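Local coordinates for protein Ceg4 (Legionella pneumophila subsp. pneumophila, PDB 6AOK) that dephosphorylates phosphotyrosine through this HAD-like, magnesium-binding phosphatase domain and, as a bacterial effector, attenuates the activation of eukaryotic MAPK pathways, at residues V13-D18 / V94-E99; T17-T22 / A116-A121; T34-S39 / A69-Y74; H98-L101 / T107-I110. One frame throughout, in Å; residues are numbered along the deposited sequence.

Contact 1. Residues V13-D18 / V94-E99; sequences VIIFTD and VAFFHE. With MG (magnesium ion), chain B.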
loop_
_atom_site.group_PDB
_atom_site.type_symbol
_atom_site.label_atom_id
_atom_site.label_comp_id
_atom_site.label_asym_id
_atom_site.label_seq_id
_atom_site.Cartn_x
_atom_site.Cartn_y
_atom_site.Cartn_z
ATOM N N VAL A 13 5.264 -3.686 14.495
ATOM C CA VAL A 13 5.798 -3.661 13.136
ATOM C C VAL A 13 5.253 -2.427 12.455
ATOM O O VAL A 13 4.076 -2.067 12.634
ATOM C CB VAL A 13 5.414 -4.919 12.334
ATOM C CG1 VAL A 13 6.002 -4.885 10.980
ATOM C CG2 VAL A 13 5.802 -6.187 13.090
ATOM N N ILE A 14 6.111 -1.773 11.687
ATOM C CA ILE A 14 5.709 -0.650 10.854
ATOM C C ILE A 14 6.078 -1.003 9.429
ATOM O O ILE A 14 7.177 -1.481 9.183
ATOM C CB ILE A 14 6.390 0.662 11.264
ATOM C CG1 ILE A 14 6.075 0.951 12.720
ATOM C CG2 ILE A 14 5.916 1.857 10.296
ATOM C CD1 ILE A 14 6.973 2.015 13.304
ATOM N N ILE A 15 5.151 -0.790 8.510
ATOM C CA ILE A 15 5.370 -1.049 7.104
ATOM C C ILE A 15 5.373 0.285 6.371
ATOM O O ILE A 15 4.449 1.088 6.529
ATOM C CB ILE A 15 4.291 -1.994 6.543
ATOM C CG1 ILE A 15 4.370 -3.340 7.257
ATOM C CG2 ILE A 15 4.473 -2.164 5.020
ATOM C CD1 ILE A 15 3.169 -4.144 7.028
ATOM N N PHE A 16 6.367 0.483 5.521
ATOM C CA PHE A 16 6.345 1.572 4.560
ATOM C C PHE A 16 6.403 0.893 3.219
ATOM O O PHE A 16 7.469 0.380 2.853
ATOM C CB PHE A 16 7.539 2.515 4.734
ATOM C CG PHE A 16 7.482 3.302 6.001
ATOM C CD1 PHE A 16 8.238 2.919 7.108
ATOM C CD2 PHE A 16 6.653 4.381 6.109
ATOM C CE1 PHE A 16 8.183 3.652 8.282
ATOM C CE2 PHE A 16 6.540 5.068 7.283
ATOM C CZ PHE A 16 7.317 4.694 8.375
ATOM N N THR A 17 5.285 0.918 2.472
ATOM C CA THR A 17 5.246 0.207 1.204
ATOM C C THR A 17 4.783 1.161 0.108
ATOM O O THR A 17 3.865 1.968 0.304
ATOM C CB THR A 17 4.321 -1.027 1.273
ATOM O OG1 THR A 17 4.335 -1.689 0.016
ATOM C CG2 THR A 17 2.905 -0.613 1.572
ATOM N N ASP A 18 5.447 1.090 -1.027
ATOM C CA ASP A 18 4.949 1.686 -2.258
ATOM C C ASP A 18 3.621 1.024 -2.668
ATOM O O ASP A 18 3.260 -0.055 -2.182
ATOM C CB ASP A 18 6.028 1.510 -3.351
ATOM C CG ASP A 18 5.625 2.134 -4.676
ATOM O OD1 ASP A 18 5.128 3.299 -4.683
ATOM O OD2 ASP A 18 5.826 1.456 -5.706
ATOM N N VAL A 94 -3.233 -9.417 -1.496
ATOM C CA VAL A 94 -4.532 -9.327 -0.822
ATOM C C VAL A 94 -4.496 -10.049 0.520
ATOM O O VAL A 94 -4.940 -9.514 1.538
ATOM C CB VAL A 94 -5.636 -9.890 -1.730
ATOM C CG1 VAL A 94 -6.912 -10.156 -0.921
ATOM C CG2 VAL A 94 -5.912 -8.922 -2.877
ATOM N N ALA A 95 -3.972 -11.283 0.549
ATOM C CA ALA A 95 -3.937 -12.019 1.811
ATOM C C ALA A 95 -3.041 -11.321 2.842
ATOM O O ALA A 95 -3.345 -11.310 4.049
ATOM C CB ALA A 95 -3.470 -13.463 1.577
ATOM N N PHE A 96 -1.912 -10.778 2.400
ATOM C CA PHE A 96 -1.036 -10.042 3.306
ATOM C C PHE A 96 -1.755 -8.866 3.967
ATOM O O PHE A 96 -1.718 -8.715 5.203
ATOM C CB PHE A 96 0.175 -9.515 2.552
ATOM C CG PHE A 96 1.119 -8.712 3.408
ATOM C CD1 PHE A 96 2.104 -9.327 4.159
ATOM C CD2 PHE A 96 1.028 -7.315 3.441
ATOM C CE1 PHE A 96 2.997 -8.544 4.918
ATOM C CE2 PHE A 96 1.865 -6.572 4.202
ATOM C CZ PHE A 96 2.865 -7.177 4.932
ATOM N N PHE A 97 -2.414 -8.020 3.158
ATOM C CA PHE A 97 -3.113 -6.865 3.718
ATOM C C PHE A 97 -4.311 -7.240 4.573
ATOM O O PHE A 97 -4.582 -6.551 5.559
ATOM C CB PHE A 97 -3.487 -5.897 2.589
ATOM C CG PHE A 97 -2.293 -5.158 2.127
ATOM C CD1 PHE A 97 -1.751 -4.164 2.929
ATOM C CD2 PHE A 97 -1.611 -5.536 0.990
ATOM C CE1 PHE A 97 -0.581 -3.514 2.567
ATOM C CE2 PHE A 97 -0.414 -4.892 0.611
ATOM C CZ PHE A 97 0.099 -3.876 1.417
ATOM N N HIS A 98 -5.033 -8.324 4.264
ATOM C CA HIS A 98 -6.053 -8.748 5.213
ATOM C C HIS A 98 -5.417 -9.082 6.554
ATOM O O HIS A 98 -5.974 -8.773 7.607
ATOM C CB HIS A 98 -6.847 -9.966 4.703
ATOM C CG HIS A 98 -7.941 -9.621 3.729
ATOM N ND1 HIS A 98 -8.909 -8.669 3.990
ATOM C CD2 HIS A 98 -8.197 -10.086 2.479
ATOM C CE1 HIS A 98 -9.722 -8.570 2.948
ATOM N NE2 HIS A 98 -9.327 -9.440 2.028
ATOM N N GLU A 99 -4.255 -9.711 6.547
ATOM C CA GLU A 99 -3.628 -10.019 7.827
ATOM C C GLU A 99 -3.174 -8.741 8.552
ATOM O O GLU A 99 -3.432 -8.559 9.750
ATOM C CB GLU A 99 -2.447 -10.945 7.608
ATOM C CG GLU A 99 -1.709 -11.205 8.868
ATOM C CD GLU A 99 -2.451 -12.177 9.752
ATOM O OE1 GLU A 99 -3.198 -13.051 9.236
ATOM O OE2 GLU A 99 -2.288 -12.061 10.975
HETATM MG MG MG B . 6.104 1.835 -7.630
HETATM O O HOH W 1 5.175 3.656 -7.726
HETATM O O HOH W 2 7.761 2.989 -7.041
HETATM O O HOH W 3 6.580 1.920 -9.687
#
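Ile15 and Phe96 reach for each other from opposite directions between strand 13-17 and helix 91-100, and show how a sheet and a helix can meet through side-chain ends alone. The methyl CD1 of Ile15 stops 3.7 Å from CZ of Phe96, at the edge of the ring and near its plane, so that the carbon chain meets the rim of the aromatic. Ile15 lays CG1 beside its own backbone N (chi1 -62°), while Phe96 swings its ring anti to the backbone N (chi1 179°), which extends both toward the interface. Two residues further along the strand, the methyl CG2 of Thr17 lies 4.3 Å from Phe97 CZ, again at a ring edge. The two phenylalanines are turned against each other: Phe96 CD2 stands 3.9 Å above the plane of the Phe97 ring, over its centre. Trp201 meets both rings from outside the pair. The hydroxyl of Thr17 donates to Asp18 O over 2.9 Å from OG1, in the carbonyl plane and on a lone pair. The strand thus packs its apolar side on the helix and leads into Asp18, a magnesium ligand, as in the first strand of the Rossmann-like HAD core.

Contact 2. Residues T17-T22 / A116-A121; sequences TDFDGT and AEYIKA. With MG (magnesium ion), chain B.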
loop_
_atom_site.group_PDB
_atom_site.type_symbol
_atom_site.label_atom_id
_atom_site.label_comp_id
_atom_site.label_asym_id
_atom_site.label_seq_id
_atom_site.Cartn_x
_atom_site.Cartn_y
_atom_site.Cartn_z
ATOM N N THR A 17 5.285 0.918 2.472
ATOM C CA THR A 17 5.246 0.207 1.204
ATOM C C THR A 17 4.783 1.161 0.108
ATOM O O THR A 17 3.865 1.968 0.304
ATOM C CB THR A 17 4.321 -1.027 1.273
ATOM O OG1 THR A 17 4.335 -1.689 0.016
ATOM C CG2 THR A 17 2.905 -0.613 1.572
ATOM N N ASP A 18 5.447 1.090 -1.027
ATOM C CA ASP A 18 4.949 1.686 -2.258
ATOM C C ASP A 18 3.621 1.024 -2.668
ATOM O O ASP A 18 3.260 -0.055 -2.182
ATOM C CB ASP A 18 6.028 1.510 -3.351
ATOM C CG ASP A 18 5.625 2.134 -4.676
ATOM O OD1 ASP A 18 5.128 3.299 -4.683
ATOM O OD2 ASP A 18 5.826 1.456 -5.706
ATOM N N PHE A 19 2.872 1.697 -3.552
ATOM C CA PHE A 19 1.655 1.083 -4.082
ATOM C C PHE A 19 1.870 0.554 -5.500
ATOM O O PHE A 19 1.948 -0.670 -5.693
ATOM C CB PHE A 19 0.455 2.069 -4.000
ATOM C CG PHE A 19 -0.842 1.460 -4.470
ATOM C CD1 PHE A 19 -1.528 0.548 -3.663
ATOM C CD2 PHE A 19 -1.381 1.804 -5.713
ATOM C CE1 PHE A 19 -2.709 -0.031 -4.087
ATOM C CE2 PHE A 19 -2.576 1.212 -6.143
ATOM C CZ PHE A 19 -3.235 0.308 -5.326
ATOM N N ASP A 20 1.989 1.436 -6.504
ATOM C CA ASP A 20 2.011 0.998 -7.907
ATOM C C ASP A 20 3.297 0.255 -8.209
ATOM O O ASP A 20 4.389 0.842 -8.078
ATOM C CB ASP A 20 1.917 2.196 -8.850
ATOM C CG ASP A 20 0.641 2.968 -8.697
ATOM O OD1 ASP A 20 -0.472 2.419 -8.967
ATOM O OD2 ASP A 20 0.748 4.136 -8.265
ATOM N N GLY A 21 3.172 -0.996 -8.684
ATOM C CA GLY A 21 4.326 -1.788 -9.019
ATOM C C GLY A 21 4.937 -2.509 -7.833
ATOM O O GLY A 21 5.868 -3.289 -8.011
ATOM N N THR A 22 4.422 -2.281 -6.640
ATOM C CA THR A 22 4.835 -3.012 -5.453
ATOM C C THR A 22 3.664 -3.832 -4.939
ATOM O O THR A 22 3.685 -5.075 -4.983
ATOM C CB THR A 22 5.351 -1.992 -4.409
ATOM O OG1 THR A 22 6.503 -1.292 -4.955
ATOM C CG2 THR A 22 5.716 -2.695 -3.095
ATOM N N ALA A 116 -4.706 8.818 -2.545
ATOM C CA ALA A 116 -5.525 8.025 -1.624
ATOM C C ALA A 116 -6.855 7.593 -2.242
ATOM O O ALA A 116 -7.317 6.469 -1.992
ATOM C CB ALA A 116 -5.780 8.836 -0.344
ATOM N N GLU A 117 -7.511 8.449 -3.031
ATOM C CA GLU A 117 -8.841 8.022 -3.503
ATOM C C GLU A 117 -8.713 6.787 -4.382
ATOM O O GLU A 117 -9.561 5.876 -4.333
ATOM C CB GLU A 117 -9.591 9.124 -4.265
ATOM C CG GLU A 117 -9.757 10.378 -3.501
ATOM C CD GLU A 117 -8.684 11.418 -3.885
ATOM O OE1 GLU A 117 -7.447 11.134 -3.862
ATOM O OE2 GLU A 117 -9.094 12.529 -4.213
ATOM N N TYR A 118 -7.635 6.718 -5.147
ATOM C CA TYR A 118 -7.463 5.614 -6.080
ATOM C C TYR A 118 -7.104 4.342 -5.338
ATOM O O TYR A 118 -7.653 3.260 -5.609
ATOM C CB TYR A 118 -6.347 5.951 -7.071
ATOM C CG TYR A 118 -6.124 4.788 -8.004
ATOM C CD1 TYR A 118 -4.964 4.015 -7.938
ATOM C CD2 TYR A 118 -7.105 4.458 -8.948
ATOM C CE1 TYR A 118 -4.780 2.904 -8.838
ATOM C CE2 TYR A 118 -6.929 3.384 -9.831
ATOM C CZ TYR A 118 -5.773 2.616 -9.763
ATOM O OH TYR A 118 -5.548 1.600 -10.664
ATOM N N ILE A 119 -6.156 4.458 -4.407
ATOM C CA ILE A 119 -5.725 3.315 -3.615
ATOM C C ILE A 119 -6.907 2.727 -2.849
ATOM O O ILE A 119 -7.123 1.517 -2.872
ATOM C CB ILE A 119 -4.563 3.730 -2.678
ATOM C CG1 ILE A 119 -3.310 4.059 -3.519
ATOM C CG2 ILE A 119 -4.324 2.658 -1.646
ATOM C CD1 ILE A 119 -2.234 4.833 -2.697
ATOM N N LYS A 120 -7.727 3.583 -2.218
ATOM C CA LYS A 120 -8.878 3.080 -1.476
ATOM C C LYS A 120 -9.890 2.402 -2.396
ATOM O O LYS A 120 -10.555 1.431 -1.990
ATOM C CB LYS A 120 -9.538 4.216 -0.714
ATOM C CG LYS A 120 -8.699 4.741 0.434
ATOM C CD LYS A 120 -9.608 5.762 1.133
ATOM C CE LYS A 120 -8.865 6.638 1.977
ATOM N NZ LYS A 120 -9.867 7.668 2.508
ATOM N N ALA A 121 -10.052 2.914 -3.619
ATOM C CA ALA A 121 -10.961 2.244 -4.557
ATOM C C ALA A 121 -10.436 0.867 -4.944
ATOM O O ALA A 121 -11.231 -0.057 -5.127
ATOM C CB ALA A 121 -11.188 3.081 -5.813
HETATM MG MG MG B . 6.104 1.835 -7.630
HETATM O O HOH W 1 5.175 3.656 -7.726
HETATM O O HOH W 2 7.761 2.989 -7.041
HETATM O O HOH W 3 6.580 1.920 -9.687
#
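Asp18 OD2, one residue ahead of the Phe19 that packs on Ile119, is gripped by two partners. It binds magnesium at 2.0 Å, and it accepts a hydrogen bond from Thr22 OG1 over 2.9 Å on its anti lone pair, the one directed away from OD1. The threonine therefore acts as a second-shell residue that helps fix how the carboxylate is turned. Asp20 O is a further ligand at 2.0 Å, Asp167 supplies another through OD1, and three waters complete a shell of six. One of those waters also donates to Asp18 OD1, which has a salt bridge to Lys144.

The metal-binding loop leans on helix 116-125 by carbon contacts. Phe19 places its ring anti to the backbone N (chi1 -177°), and Ile119 slides past it so that CG1 comes to rest over the middle of one face, 3.7 Å from the ring centroid and 12° off the normal: a well-centred CH-pi contact. Tyr118 crosses Phe19 at about a right angle, its CE1 lying 3.9 Å from CE2 of Phe19 at the edge of that ring. The carboxylate of Asp20 turns to Asn114, which bonds to OD2.

No hydrogen bond links loop and helix. Apolar packing joins the loop, which carries the residues of a HAD-type DxDx(T/V) signature, to the helix, while its polar groups serve the metal and the second shell; in HAD phosphatases the first aspartate of this signature is the nucleophile, consistent with phosphotyrosine hydrolysis here.

Contact 3. Residues T34-S39 / A69-Y74; sequences TEFYQS and AKYGKY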
loop_
_atom_site.group_PDB
_atom_site.type_symbol
_atom_site.label_atom_id
_atom_site.label_comp_id
_atom_site.label_asym_id
_atom_site.label_seq_id
_atom_site.Cartn_x
_atom_site.Cartn_y
_atom_site.Cartn_z
ATOM N N THR A 34 -3.368 5.700 -18.292
ATOM C CA THR A 34 -4.189 4.796 -19.082
ATOM C C THR A 34 -5.613 5.329 -19.192
ATOM O O THR A 34 -6.081 6.093 -18.336
ATOM C CB THR A 34 -4.229 3.397 -18.445
ATOM O OG1 THR A 34 -4.829 3.486 -17.131
ATOM C CG2 THR A 34 -2.850 2.825 -18.340
ATOM N N GLU A 35 -6.345 4.841 -20.215
ATOM C CA GLU A 35 -7.755 5.227 -20.295
ATOM C C GLU A 35 -8.484 4.816 -19.026
ATOM O O GLU A 35 -9.311 5.575 -18.519
ATOM C CB GLU A 35 -8.465 4.616 -21.499
ATOM C CG GLU A 35 -7.972 5.087 -22.835
ATOM C CD GLU A 35 -8.222 6.572 -23.069
ATOM O OE1 GLU A 35 -9.204 7.135 -22.565
ATOM O OE2 GLU A 35 -7.399 7.178 -23.759
ATOM N N PHE A 36 -8.169 3.634 -18.480
ATOM C CA PHE A 36 -8.911 3.164 -17.318
ATOM C C PHE A 36 -8.751 4.095 -16.131
ATOM O O PHE A 36 -9.735 4.538 -15.556
ATOM C CB PHE A 36 -8.511 1.742 -16.919
ATOM C CG PHE A 36 -9.199 1.309 -15.653
ATOM C CD1 PHE A 36 -10.594 1.222 -15.606
ATOM C CD2 PHE A 36 -8.472 1.080 -14.501
ATOM C CE1 PHE A 36 -11.243 0.846 -14.420
ATOM C CE2 PHE A 36 -9.112 0.696 -13.288
ATOM C CZ PHE A 36 -10.489 0.579 -13.260
ATOM N N TYR A 37 -7.521 4.437 -15.764
ATOM C CA TYR A 37 -7.341 5.362 -14.651
ATOM C C TYR A 37 -7.995 6.714 -14.941
ATOM O O TYR A 37 -8.646 7.323 -14.067
ATOM C CB TYR A 37 -5.856 5.546 -14.397
ATOM C CG TYR A 37 -5.523 6.322 -13.152
ATOM C CD1 TYR A 37 -5.536 7.722 -13.146
ATOM C CD2 TYR A 37 -5.194 5.651 -11.985
ATOM C CE1 TYR A 37 -5.225 8.422 -11.973
ATOM C CE2 TYR A 37 -4.868 6.329 -10.822
ATOM C CZ TYR A 37 -4.892 7.700 -10.817
ATOM O OH TYR A 37 -4.594 8.371 -9.653
ATOM N N GLN A 38 -7.801 7.218 -16.146
ATOM C CA GLN A 38 -8.350 8.534 -16.484
ATOM C C GLN A 38 -9.867 8.520 -16.445
ATOM O O GLN A 38 -10.495 9.552 -16.141
ATOM C CB GLN A 38 -7.848 8.966 -17.874
ATOM C CG GLN A 38 -6.309 9.264 -17.826
ATOM C CD GLN A 38 -6.016 10.612 -17.199
ATOM O OE1 GLN A 38 -6.741 11.595 -17.402
ATOM N NE2 GLN A 38 -4.933 10.691 -16.522
ATOM N N SER A 39 -10.484 7.374 -16.755
ATOM C CA SER A 39 -11.949 7.259 -16.687
ATOM C C SER A 39 -12.485 7.401 -15.271
ATOM O O SER A 39 -13.699 7.630 -15.089
ATOM C CB SER A 39 -12.410 5.910 -17.284
ATOM O OG SER A 39 -12.192 4.808 -16.353
ATOM N N ALA A 69 -17.058 -2.956 -14.174
ATOM C CA ALA A 69 -17.273 -3.002 -15.628
ATOM C C ALA A 69 -16.041 -3.551 -16.347
ATOM O O ALA A 69 -16.152 -4.307 -17.325
ATOM C CB ALA A 69 -17.590 -1.611 -16.179
ATOM N N LYS A 70 -14.865 -3.215 -15.839
ATOM C CA LYS A 70 -13.617 -3.634 -16.457
ATOM C C LYS A 70 -13.289 -5.084 -16.125
ATOM O O LYS A 70 -12.940 -5.857 -17.025
ATOM C CB LYS A 70 -12.483 -2.706 -16.020
ATOM C CG LYS A 70 -11.179 -3.049 -16.733
ATOM C CD LYS A 70 -10.153 -2.016 -16.478
ATOM C CE LYS A 70 -8.781 -2.363 -17.115
ATOM N NZ LYS A 70 -8.823 -2.587 -18.593
ATOM N N TYR A 71 -13.419 -5.479 -14.862
ATOM C CA TYR A 71 -12.906 -6.758 -14.378
ATOM C C TYR A 71 -13.989 -7.735 -13.961
ATOM O O TYR A 71 -13.667 -8.880 -13.615
ATOM C CB TYR A 71 -11.961 -6.543 -13.184
ATOM C CG TYR A 71 -10.713 -5.740 -13.482
ATOM C CD1 TYR A 71 -10.518 -4.475 -12.935
ATOM C CD2 TYR A 71 -9.710 -6.261 -14.290
ATOM C CE1 TYR A 71 -9.419 -3.774 -13.196
ATOM C CE2 TYR A 71 -8.578 -5.538 -14.564
ATOM C CZ TYR A 71 -8.432 -4.297 -14.010
ATOM O OH TYR A 71 -7.305 -3.544 -14.259
ATOM N N GLY A 72 -15.271 -7.330 -13.987
ATOM C CA GLY A 72 -16.296 -8.146 -13.407
ATOM C C GLY A 72 -16.229 -8.053 -11.902
ATOM O O GLY A 72 -15.410 -7.311 -11.331
ATOM N N LYS A 73 -17.098 -8.834 -11.251
ATOM C CA LYS A 73 -17.188 -8.830 -9.798
ATOM C C LYS A 73 -15.980 -9.515 -9.208
ATOM O O LYS A 73 -15.519 -10.530 -9.720
ATOM C CB LYS A 73 -18.454 -9.546 -9.319
ATOM C CG LYS A 73 -19.646 -8.642 -9.006
ATOM C CD LYS A 73 -20.274 -8.135 -10.278
ATOM C CE LYS A 73 -20.859 -6.734 -10.126
ATOM N NZ LYS A 73 -21.550 -6.211 -11.381
ATOM N N TYR A 74 -15.462 -8.961 -8.120
ATOM C CA TYR A 74 -14.336 -9.607 -7.452
ATOM C C TYR A 74 -14.823 -10.674 -6.489
ATOM O O TYR A 74 -14.578 -10.639 -5.288
ATOM C CB TYR A 74 -13.485 -8.592 -6.726
ATOM C CG TYR A 74 -12.121 -9.119 -6.396
ATOM C CD1 TYR A 74 -11.128 -9.173 -7.365
ATOM C CD2 TYR A 74 -11.805 -9.528 -5.110
ATOM C CE1 TYR A 74 -9.894 -9.649 -7.076
ATOM C CE2 TYR A 74 -10.558 -9.978 -4.810
ATOM C CZ TYR A 74 -9.606 -10.038 -5.791
ATOM O OH TYR A 74 -8.337 -10.502 -5.497
#
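Phe36 and Lys70 bring the short helix 35-39 against the final turn of helix 60-71, with their CA atoms 8.3 Å apart. Both helices belong to the helical region inserted between strand 13-17 and helix 91-100, a position consistent with a cap of the HAD fold. The contact illustrates how a lysine can serve as an apolar residue along its shaft and as a charge at its end. CD of Lys70 lies over one face of the Phe36 ring, 3.6 Å from the centroid and 21° off the normal, displaced toward the rim at CD1; it is a CH-pi contact. Its neighbour CG sits 3.9 Å above the centre of the Tyr71 ring, so the same aliphatic chain rests against two aromatics. The chain is extended until a bend at chi4 (57°), and its NZ forms a salt bridge with Asp84, whose backbone O also receives the hydroxyl of Tyr71. Gly72, with positive phi, follows helix 60-71, whereas Thr34 is the N-cap that starts helix 35-39, its OG1 accepting from Tyr37 N at 3.2 Å. Within helix 35-39, Ser39 OG donates to Phe36 O over 2.6 Å, tilted 16° from the carbonyl plane.

Contact 4. Residues H98-L101 / T107-I110; sequences HEVL and TVNI
Val108 meets Val100 and Leu101 mainly through one methyl, CG2, an example of one strand residue serving two successive residues. From Val100 comes CG2, 3.7 Å away; from Leu101 comes CD2, 3.8 Å away. Both side chains cross that of Val108 at about a right angle. Rotamers explain the choice of branch. Val108 sets CG1 anti to its backbone N (chi1 -173°), which leaves CG2 beside that N and pointed at the helix. In Val100 the contacting CG2 occupies the slot flanked by both the backbone N and the carbonyl carbon, the most hindered of the three staggered positions, while its CG1 lies opposite the carbonyl carbon. Leu101 adopts a familiar leucine shape, with chi1 -66° and an extended chi2, and although its CB does not point at the strand, its end bends in so that CD2 also comes to 4.0 Å from Val108 CB. Leu136, on strand 136-139, touches Leu101 and Val108 and carries the apolar layer on. The contact is wholly of carbon and buried. After helix 91-100 a short connection leads to strand 106-111, parallel to strand 13-17: a beta-alpha-beta crossover, here with a long insertion before the helix, of a Rossmann-like HAD core.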
loop_
_atom_site.group_PDB
_atom_site.type_symbol
_atom_site.label_atom_id
_atom_site.label_comp_id
_atom_site.label_asym_id
_atom_site.label_seq_id
_atom_site.Cartn_x
_atom_site.Cartn_y
_atom_site.Cartn_z
ATOM N N HIS A 98 -5.033 -8.324 4.264
ATOM C CA HIS A 98 -6.053 -8.748 5.213
ATOM C C HIS A 98 -5.417 -9.082 6.554
ATOM O O HIS A 98 -5.974 -8.773 7.607
ATOM C CB HIS A 98 -6.847 -9.966 4.703
ATOM C CG HIS A 98 -7.941 -9.621 3.729
ATOM N ND1 HIS A 98 -8.909 -8.669 3.990
ATOM C CD2 HIS A 98 -8.197 -10.086 2.479
ATOM C CE1 HIS A 98 -9.722 -8.570 2.948
ATOM N NE2 HIS A 98 -9.327 -9.440 2.028
ATOM N N GLU A 99 -4.255 -9.711 6.547
ATOM C CA GLU A 99 -3.628 -10.019 7.827
ATOM C C GLU A 99 -3.174 -8.741 8.552
ATOM O O GLU A 99 -3.432 -8.559 9.750
ATOM C CB GLU A 99 -2.447 -10.945 7.608
ATOM C CG GLU A 99 -1.709 -11.205 8.868
ATOM C CD GLU A 99 -2.451 -12.177 9.752
ATOM O OE1 GLU A 99 -3.198 -13.051 9.236
ATOM O OE2 GLU A 99 -2.288 -12.061 10.975
ATOM N N VAL A 100 -2.494 -7.841 7.852
ATOM C CA VAL A 100 -1.887 -6.762 8.618
ATOM C C VAL A 100 -2.890 -5.664 8.961
ATOM O O VAL A 100 -2.688 -4.930 9.942
ATOM C CB VAL A 100 -0.663 -6.175 7.893
ATOM C CG1 VAL A 100 0.477 -7.234 7.818
ATOM C CG2 VAL A 100 -1.022 -5.631 6.497
ATOM N N LEU A 101 -3.958 -5.513 8.179
ATOM C CA LEU A 101 -4.911 -4.466 8.498
ATOM C C LEU A 101 -5.877 -4.892 9.583
ATOM O O LEU A 101 -6.707 -4.080 9.981
ATOM C CB LEU A 101 -5.710 -4.057 7.270
ATOM C CG LEU A 101 -4.877 -3.384 6.195
ATOM C CD1 LEU A 101 -5.686 -3.131 4.858
ATOM C CD2 LEU A 101 -4.271 -2.058 6.755
ATOM N N THR A 107 1.476 -1.265 11.846
ATOM C CA THR A 107 1.071 -0.005 11.233
ATOM C C THR A 107 1.430 -0.020 9.754
ATOM O O THR A 107 2.588 -0.217 9.392
ATOM C CB THR A 107 1.731 1.175 11.940
ATOM O OG1 THR A 107 1.329 1.163 13.321
ATOM C CG2 THR A 107 1.292 2.480 11.288
ATOM N N VAL A 108 0.433 0.173 8.898
ATOM C CA VAL A 108 0.600 0.069 7.455
ATOM C C VAL A 108 0.576 1.469 6.861
ATOM O O VAL A 108 -0.468 2.136 6.871
ATOM C CB VAL A 108 -0.488 -0.791 6.820
ATOM C CG1 VAL A 108 -0.167 -0.987 5.382
ATOM C CG2 VAL A 108 -0.506 -2.125 7.521
ATOM N N ASN A 109 1.720 1.906 6.336
ATOM C CA ASN A 109 1.845 3.184 5.650
ATOM C C ASN A 109 2.107 2.886 4.189
ATOM O O ASN A 109 3.120 2.274 3.854
ATOM C CB ASN A 109 3.002 4.015 6.183
ATOM C CG ASN A 109 2.905 4.260 7.685
ATOM O OD1 ASN A 109 2.108 5.113 8.137
ATOM N ND2 ASN A 109 3.707 3.526 8.479
ATOM N N ILE A 110 1.268 3.415 3.329
ATOM C CA ILE A 110 1.521 3.384 1.898
ATOM C C ILE A 110 2.069 4.750 1.492
ATOM O O ILE A 110 1.462 5.783 1.783
ATOM C CB ILE A 110 0.243 3.055 1.124
ATOM C CG1 ILE A 110 -0.269 1.666 1.537
ATOM C CG2 ILE A 110 0.550 3.141 -0.421
ATOM C CD1 ILE A 110 -1.633 1.300 0.871
#

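Overall arrangement
Contacts 1 and 4 lie 4 Å apart, centre to centre, and share helix 91-100, which packs on the neighbouring parallel strands 13-17 and 106-111. Contact 2, about 12 Å from each of them, shares Thr17 and Asp18 with contact 1 and holds two of the three magnesium-site residues; its helix, 116-125, follows strand 106-111. Contact 3 stands apart, about 15 Å from contact 2 and 24 Å from contact 1, in the helical insertion, with Tyr37 packing on Tyr118 of contact 2. In space the contacts lead from sheet core to metal site to probable cap; along the chain contact 3 closes before contact 4 opens, and both are nested inside contact 2 (contact 3 inside contact 1 too).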